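Local coordinates for poly-beta-1,6-N-acetyl-D-glucosamine export protein (Escherichia coli, PDB 4Y25) that exports the biofilm polysaccharide poly-beta-1,6-N-acetyl-D-glucosamine across the outer membrane, through the C-terminal beta-barrel domain that makes up this chain, at residues N146-T158 with E168-S180. Residues are numbered along the deposited sequence; the frame is centred on the assembly and turned at random.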
loop_
_atom_site.group_PDB
_atom_site.type_symbol
_atom_site.label_atom_id
_atom_site.label_comp_id
_atom_site.label_asym_id
_atom_site.label_seq_id
_atom_site.Cartn_x
_atom_site.Cartn_y
_atom_site.Cartn_z
ATOM N N ASN A 146 -22.041 7.940 6.903
ATOM C CA ASN A 146 -23.082 7.039 7.403
ATOM C C ASN A 146 -22.457 5.938 8.246
ATOM O O ASN A 146 -21.523 6.182 9.006
ATOM C CB ASN A 146 -23.887 6.417 6.255
ATOM C CG ASN A 146 -24.648 7.447 5.442
ATOM O OD1 ASN A 146 -25.097 8.461 5.971
ATOM N ND2 ASN A 146 -24.797 7.187 4.147
ATOM N N GLU A 147 -22.991 4.729 8.125
ATOM C CA GLU A 147 -22.272 3.538 8.558
ATOM C C GLU A 147 -22.005 2.728 7.295
ATOM O O GLU A 147 -21.372 1.675 7.321
ATOM C CB GLU A 147 -23.061 2.726 9.595
ATOM C CG GLU A 147 -22.278 1.544 10.175
ATOM C CD GLU A 147 -23.048 0.744 11.210
ATOM O OE1 GLU A 147 -24.214 1.086 11.495
ATOM O OE2 GLU A 147 -22.484 -0.243 11.729
ATOM N N ARG A 148 -22.495 3.245 6.175
ATOM C CA ARG A 148 -22.359 2.565 4.897
ATOM C C ARG A 148 -21.725 3.501 3.892
ATOM O O ARG A 148 -22.043 3.464 2.704
ATOM C CB ARG A 148 -23.718 2.086 4.398
ATOM C CG ARG A 148 -24.377 1.094 5.332
ATOM C CD ARG A 148 -23.638 -0.232 5.313
ATOM N NE ARG A 148 -24.291 -1.240 6.142
ATOM C CZ ARG A 148 -23.973 -1.490 7.409
ATOM N NH1 ARG A 148 -22.997 -0.812 7.997
ATOM N NH2 ARG A 148 -24.625 -2.428 8.084
ATOM N N ARG A 149 -20.828 4.352 4.381
ATOM C CA ARG A 149 -20.311 5.435 3.550
ATOM C C ARG A 149 -19.113 6.218 4.010
ATOM O O ARG A 149 -19.116 6.861 5.057
ATOM C CB ARG A 149 -21.372 6.461 3.296
ATOM C CG ARG A 149 -20.984 7.161 2.071
ATOM C CD ARG A 149 -22.126 7.692 1.444
ATOM N NE ARG A 149 -21.785 7.945 0.076
ATOM C CZ ARG A 149 -22.722 8.031 -0.830
ATOM N NH1 ARG A 149 -23.969 7.903 -0.408
ATOM N NH2 ARG A 149 -22.426 8.248 -2.104
ATOM N N LYS A 150 -18.096 6.214 3.163
ATOM C CA LYS A 150 -16.757 6.509 3.615
ATOM C C LYS A 150 -15.894 7.179 2.520
ATOM O O LYS A 150 -15.836 6.706 1.386
ATOM C CB LYS A 150 -16.169 5.188 4.132
ATOM C CG LYS A 150 -17.044 4.557 5.250
ATOM C CD LYS A 150 -16.847 3.093 5.539
ATOM C CE LYS A 150 -16.653 2.841 7.017
ATOM N NZ LYS A 150 -17.922 3.187 7.737
ATOM N N TYR A 151 -15.281 8.318 2.844
ATOM C CA TYR A 151 -14.492 9.083 1.863
ATOM C C TYR A 151 -13.096 9.378 2.392
ATOM O O TYR A 151 -12.918 9.661 3.576
ATOM C CB TYR A 151 -15.193 10.399 1.481
ATOM C CG TYR A 151 -16.536 10.187 0.829
ATOM C CD1 TYR A 151 -16.637 9.860 -0.520
ATOM C CD2 TYR A 151 -17.704 10.286 1.569
ATOM C CE1 TYR A 151 -17.869 9.650 -1.111
ATOM C CE2 TYR A 151 -18.936 10.078 0.988
ATOM C CZ TYR A 151 -19.013 9.761 -0.352
ATOM O OH TYR A 151 -20.241 9.556 -0.929
ATOM N N GLY A 152 -12.104 9.303 1.511
ATOM C CA GLY A 152 -10.721 9.441 1.925
ATOM C C GLY A 152 -9.899 10.373 1.062
ATOM O O GLY A 152 -9.668 10.110 -0.117
ATOM N N VAL A 153 -9.445 11.467 1.660
ATOM C CA VAL A 153 -8.573 12.400 0.965
ATOM C C VAL A 153 -7.132 12.178 1.400
ATOM O O VAL A 153 -6.848 12.052 2.589
ATOM C CB VAL A 153 -8.965 13.861 1.229
ATOM C CG1 VAL A 153 -8.380 14.759 0.152
ATOM C CG2 VAL A 153 -10.479 14.002 1.280
ATOM N N SER A 154 -6.227 12.128 0.432
ATOM C CA SER A 154 -4.823 11.876 0.720
ATOM C C SER A 154 -3.925 12.603 -0.264
ATOM O O SER A 154 -4.301 12.833 -1.413
ATOM C CB SER A 154 -4.528 10.377 0.684
ATOM O OG SER A 154 -3.137 10.133 0.773
ATOM N N TRP A 155 -2.735 12.969 0.195
ATOM C CA TRP A 155 -1.747 13.597 -0.667
ATOM C C TRP A 155 -0.349 13.395 -0.106
ATOM O O TRP A 155 -0.178 13.154 1.089
ATOM C CB TRP A 155 -2.038 15.088 -0.838
ATOM C CG TRP A 155 -2.016 15.838 0.444
ATOM C CD1 TRP A 155 -0.947 16.470 1.004
ATOM C CD2 TRP A 155 -3.116 16.037 1.338
ATOM N NE1 TRP A 155 -1.311 17.052 2.194
ATOM C CE2 TRP A 155 -2.639 16.800 2.421
ATOM C CE3 TRP A 155 -4.457 15.644 1.329
ATOM C CZ2 TRP A 155 -3.456 17.179 3.484
ATOM C CZ3 TRP A 155 -5.266 16.020 2.384
ATOM C CH2 TRP A 155 -4.764 16.779 3.447
ATOM N N ALA A 156 0.648 13.492 -0.978
ATOM C CA ALA A 156 2.029 13.269 -0.580
ATOM C C ALA A 156 2.990 14.085 -1.431
ATOM O O ALA A 156 2.812 14.213 -2.642
ATOM C CB ALA A 156 2.372 11.793 -0.671
ATOM N N PHE A 157 4.008 14.638 -0.783
ATOM C CA PHE A 157 5.060 15.363 -1.479
ATOM C C PHE A 157 6.368 14.585 -1.333
ATOM O O PHE A 157 6.668 14.069 -0.257
ATOM C CB PHE A 157 5.198 16.789 -0.928
ATOM C CG PHE A 157 3.883 17.516 -0.777
ATOM C CD1 PHE A 157 3.357 18.253 -1.826
ATOM C CD2 PHE A 157 3.179 17.471 0.417
ATOM C CE1 PHE A 157 2.151 18.926 -1.693
ATOM C CE2 PHE A 157 1.972 18.141 0.558
ATOM C CZ PHE A 157 1.460 18.869 -0.499
ATOM N N THR A 158 7.134 14.481 -2.415
ATOM C CA THR A 158 8.365 13.692 -2.396
ATOM C C THR A 158 9.527 14.412 -3.071
ATOM O O THR A 158 9.423 14.824 -4.224
ATOM C CB THR A 158 8.176 12.325 -3.089
ATOM O OG1 THR A 158 6.976 11.699 -2.616
ATOM C CG2 THR A 158 9.364 11.419 -2.810
ATOM N N GLU A 168 1.873 14.016 -5.123
ATOM C CA GLU A 168 0.773 13.114 -5.430
ATOM C C GLU A 168 -0.456 13.464 -4.601
ATOM O O GLU A 168 -0.335 13.894 -3.456
ATOM C CB GLU A 168 1.179 11.661 -5.181
ATOM C CG GLU A 168 2.334 11.184 -6.040
ATOM C CD GLU A 168 2.749 9.762 -5.714
ATOM O OE1 GLU A 168 2.027 8.824 -6.110
ATOM O OE2 GLU A 168 3.799 9.582 -5.066
ATOM N N VAL A 169 -1.636 13.297 -5.190
ATOM C CA VAL A 169 -2.895 13.489 -4.474
ATOM C C VAL A 169 -3.870 12.379 -4.854
ATOM O O VAL A 169 -3.983 12.018 -6.026
ATOM C CB VAL A 169 -3.546 14.859 -4.781
ATOM C CG1 VAL A 169 -4.829 15.030 -3.983
ATOM C CG2 VAL A 169 -2.588 15.999 -4.483
ATOM N N SER A 170 -4.570 11.836 -3.864
ATOM C CA SER A 170 -5.564 10.804 -4.126
ATOM C C SER A 170 -6.862 11.100 -3.388
ATOM O O SER A 170 -6.860 11.722 -2.327
ATOM C CB SER A 170 -5.036 9.426 -3.724
ATOM O OG SER A 170 -4.777 9.366 -2.334
ATOM N N LEU A 171 -7.973 10.657 -3.965
ATOM C CA LEU A 171 -9.275 10.805 -3.332
ATOM C C LEU A 171 -10.099 9.546 -3.550
ATOM O O LEU A 171 -10.471 9.224 -4.677
ATOM C CB LEU A 171 -10.010 12.030 -3.875
ATOM C CG LEU A 171 -11.456 12.202 -3.405
ATOM C CD1 LEU A 171 -11.533 12.240 -1.884
ATOM C CD2 LEU A 171 -12.066 13.457 -4.006
ATOM N N GLU A 172 -10.375 8.833 -2.466
ATOM C CA GLU A 172 -11.105 7.577 -2.551
ATOM C C GLU A 172 -12.475 7.670 -1.896
ATOM O O GLU A 172 -12.736 8.559 -1.084
ATOM C CB GLU A 172 -10.297 6.446 -1.909
ATOM C CG GLU A 172 -9.026 6.089 -2.659
ATOM C CD GLU A 172 -8.421 4.778 -2.193
ATOM O OE1 GLU A 172 -9.152 3.966 -1.586
ATOM O OE2 GLU A 172 -7.215 4.561 -2.434
ATOM N N GLY A 173 -13.351 6.743 -2.268
ATOM C CA GLY A 173 -14.658 6.619 -1.656
ATOM C C GLY A 173 -14.983 5.155 -1.430
ATOM O O GLY A 173 -14.468 4.281 -2.126
ATOM N N GLN A 174 -15.830 4.883 -0.446
ATOM C CA GLN A 174 -16.265 3.522 -0.173
ATOM C C GLN A 174 -17.746 3.516 0.166
ATOM O O GLN A 174 -18.140 3.836 1.288
ATOM C CB GLN A 174 -15.445 2.903 0.965
ATOM C CG GLN A 174 -15.787 1.446 1.254
ATOM C CD GLN A 174 -14.738 0.756 2.107
ATOM O OE1 GLN A 174 -13.767 1.375 2.540
ATOM N NE2 GLN A 174 -14.925 -0.538 2.343
ATOM N N GLU A 175 -18.568 3.160 -0.816
ATOM C CA GLU A 175 -20.009 3.117 -0.621
ATOM C C GLU A 175 -20.528 1.684 -0.640
ATOM O O GLU A 175 -20.298 0.941 -1.595
ATOM C CB GLU A 175 -20.714 3.947 -1.690
ATOM C CG GLU A 175 -22.228 3.915 -1.599
ATOM C CD GLU A 175 -22.873 4.893 -2.550
ATOM O OE1 GLU A 175 -22.135 5.715 -3.130
ATOM O OE2 GLU A 175 -24.110 4.838 -2.722
ATOM N N ARG A 176 -21.232 1.310 0.426
ATOM C CA ARG A 176 -21.778 -0.034 0.568
ATOM C C ARG A 176 -23.082 -0.167 -0.214
ATOM O O ARG A 176 -24.077 0.482 0.104
ATOM C CB ARG A 176 -21.997 -0.358 2.050
ATOM C CG ARG A 176 -22.581 -1.735 2.331
ATOM C CD ARG A 176 -21.600 -2.852 2.016
ATOM N NE ARG A 176 -20.312 -2.686 2.688
ATOM C CZ ARG A 176 -20.001 -3.221 3.866
ATOM N NH1 ARG A 176 -20.889 -3.956 4.526
ATOM N NH2 ARG A 176 -18.798 -3.015 4.388
ATOM N N ILE A 177 -23.064 -1.013 -1.239
ATOM C CA ILE A 177 -24.198 -1.162 -2.148
ATOM C C ILE A 177 -25.144 -2.257 -1.674
ATOM O O ILE A 177 -26.360 -2.167 -1.847
ATOM C CB ILE A 177 -23.719 -1.484 -3.586
ATOM C CG1 ILE A 177 -22.746 -0.410 -4.069
ATOM C CG2 ILE A 177 -24.892 -1.617 -4.549
ATOM C CD1 ILE A 177 -23.284 0.998 -3.928
ATOM N N TRP A 178 -24.574 -3.285 -1.061
ATOM C CA TRP A 178 -25.334 -4.460 -0.664
ATOM C C TRP A 178 -24.618 -5.186 0.465
ATOM O O TRP A 178 -23.445 -5.525 0.335
ATOM C CB TRP A 178 -25.527 -5.386 -1.863
ATOM C CG TRP A 178 -26.195 -6.682 -1.548
ATOM C CD1 TRP A 178 -25.601 -7.822 -1.086
ATOM C CD2 TRP A 178 -27.587 -6.985 -1.698
ATOM N NE1 TRP A 178 -26.540 -8.813 -0.929
ATOM C CE2 TRP A 178 -27.767 -8.325 -1.296
ATOM C CE3 TRP A 178 -28.699 -6.253 -2.123
ATOM C CZ2 TRP A 178 -29.013 -8.947 -1.309
ATOM C CZ3 TRP A 178 -29.935 -6.871 -2.136
ATOM C CH2 TRP A 178 -30.082 -8.206 -1.731
ATOM N N SER A 179 -25.320 -5.416 1.573
ATOM C CA SER A 179 -24.723 -6.095 2.719
ATOM C C SER A 179 -25.562 -7.288 3.168
ATOM O O SER A 179 -26.564 -7.136 3.864
ATOM C CB SER A 179 -24.533 -5.118 3.879
ATOM O OG SER A 179 -23.687 -5.673 4.871
ATOM N N SER A 180 -25.134 -8.479 2.762
ATOM C CA SER A 180 -25.843 -9.712 3.069
ATOM C C SER A 180 -25.074 -10.524 4.105
ATOM O O SER A 180 -23.885 -10.282 4.321
ATOM C CB SER A 180 -26.046 -10.537 1.794
ATOM O OG SER A 180 -27.110 -11.459 1.930
#
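Arg149 to Ala156 pair with Glu175 to Glu168 as the two arms of an antiparallel beta hairpin, adjacent strands in the 16-stranded barrel of this outer-membrane porin; the axes of segments 149-158 and 168-179 approach to 4.5 Å, with 169° between their directions. Paired amides and carbonyls at Gly152 and Glu172, Ser154 and Ser170, and Ala156 and Glu168 stitch the arms together; Gln174 N bonds Lys150 O, and the second bond of that pair, Lys150 N to Gln174 O, is weak. One face carries Tyr151, Val153, Trp155, Val169 and Leu171, consistent with a lipid-facing wall, with Arg149 and Glu175 towards its end. The other carries Lys150, Ser154, Glu168, Ser170, Glu172 and Gln174, consistent with the channel interior; here Glu168 OE1 is hydrogen-bonded to Tyr192 OH and Gln174 NE2 to Asp186 OD2, both on strand 183-195. Val153 CG2 meets Leu171 CD1 at 3.8 Å, the two side chains crossing at a slant, while Trp155 touches Val169 CG2 through CB and its indole swings off from the partner strand. The Tyr151 ring lies beside Gly173, CD1 4.0 Å from Gly173 CA, next to a position that has no side chain. On the opposite face Ser170 turns OG in between its own N and C (chi1 63°), which brings that oxygen 3.2 Å from Ser154 CB. Near the strand ends the aliphatic part of Arg148 rests on that of Arg176, whose NE forms a salt bridge with Asp186. Arg149 and Glu175 run side by side, and Glu175 OE1 sits 2.7 Å from Arg149 NH2, over one face of the guanidinium, a pairing of charges alone, since no N-H points at that oxygen.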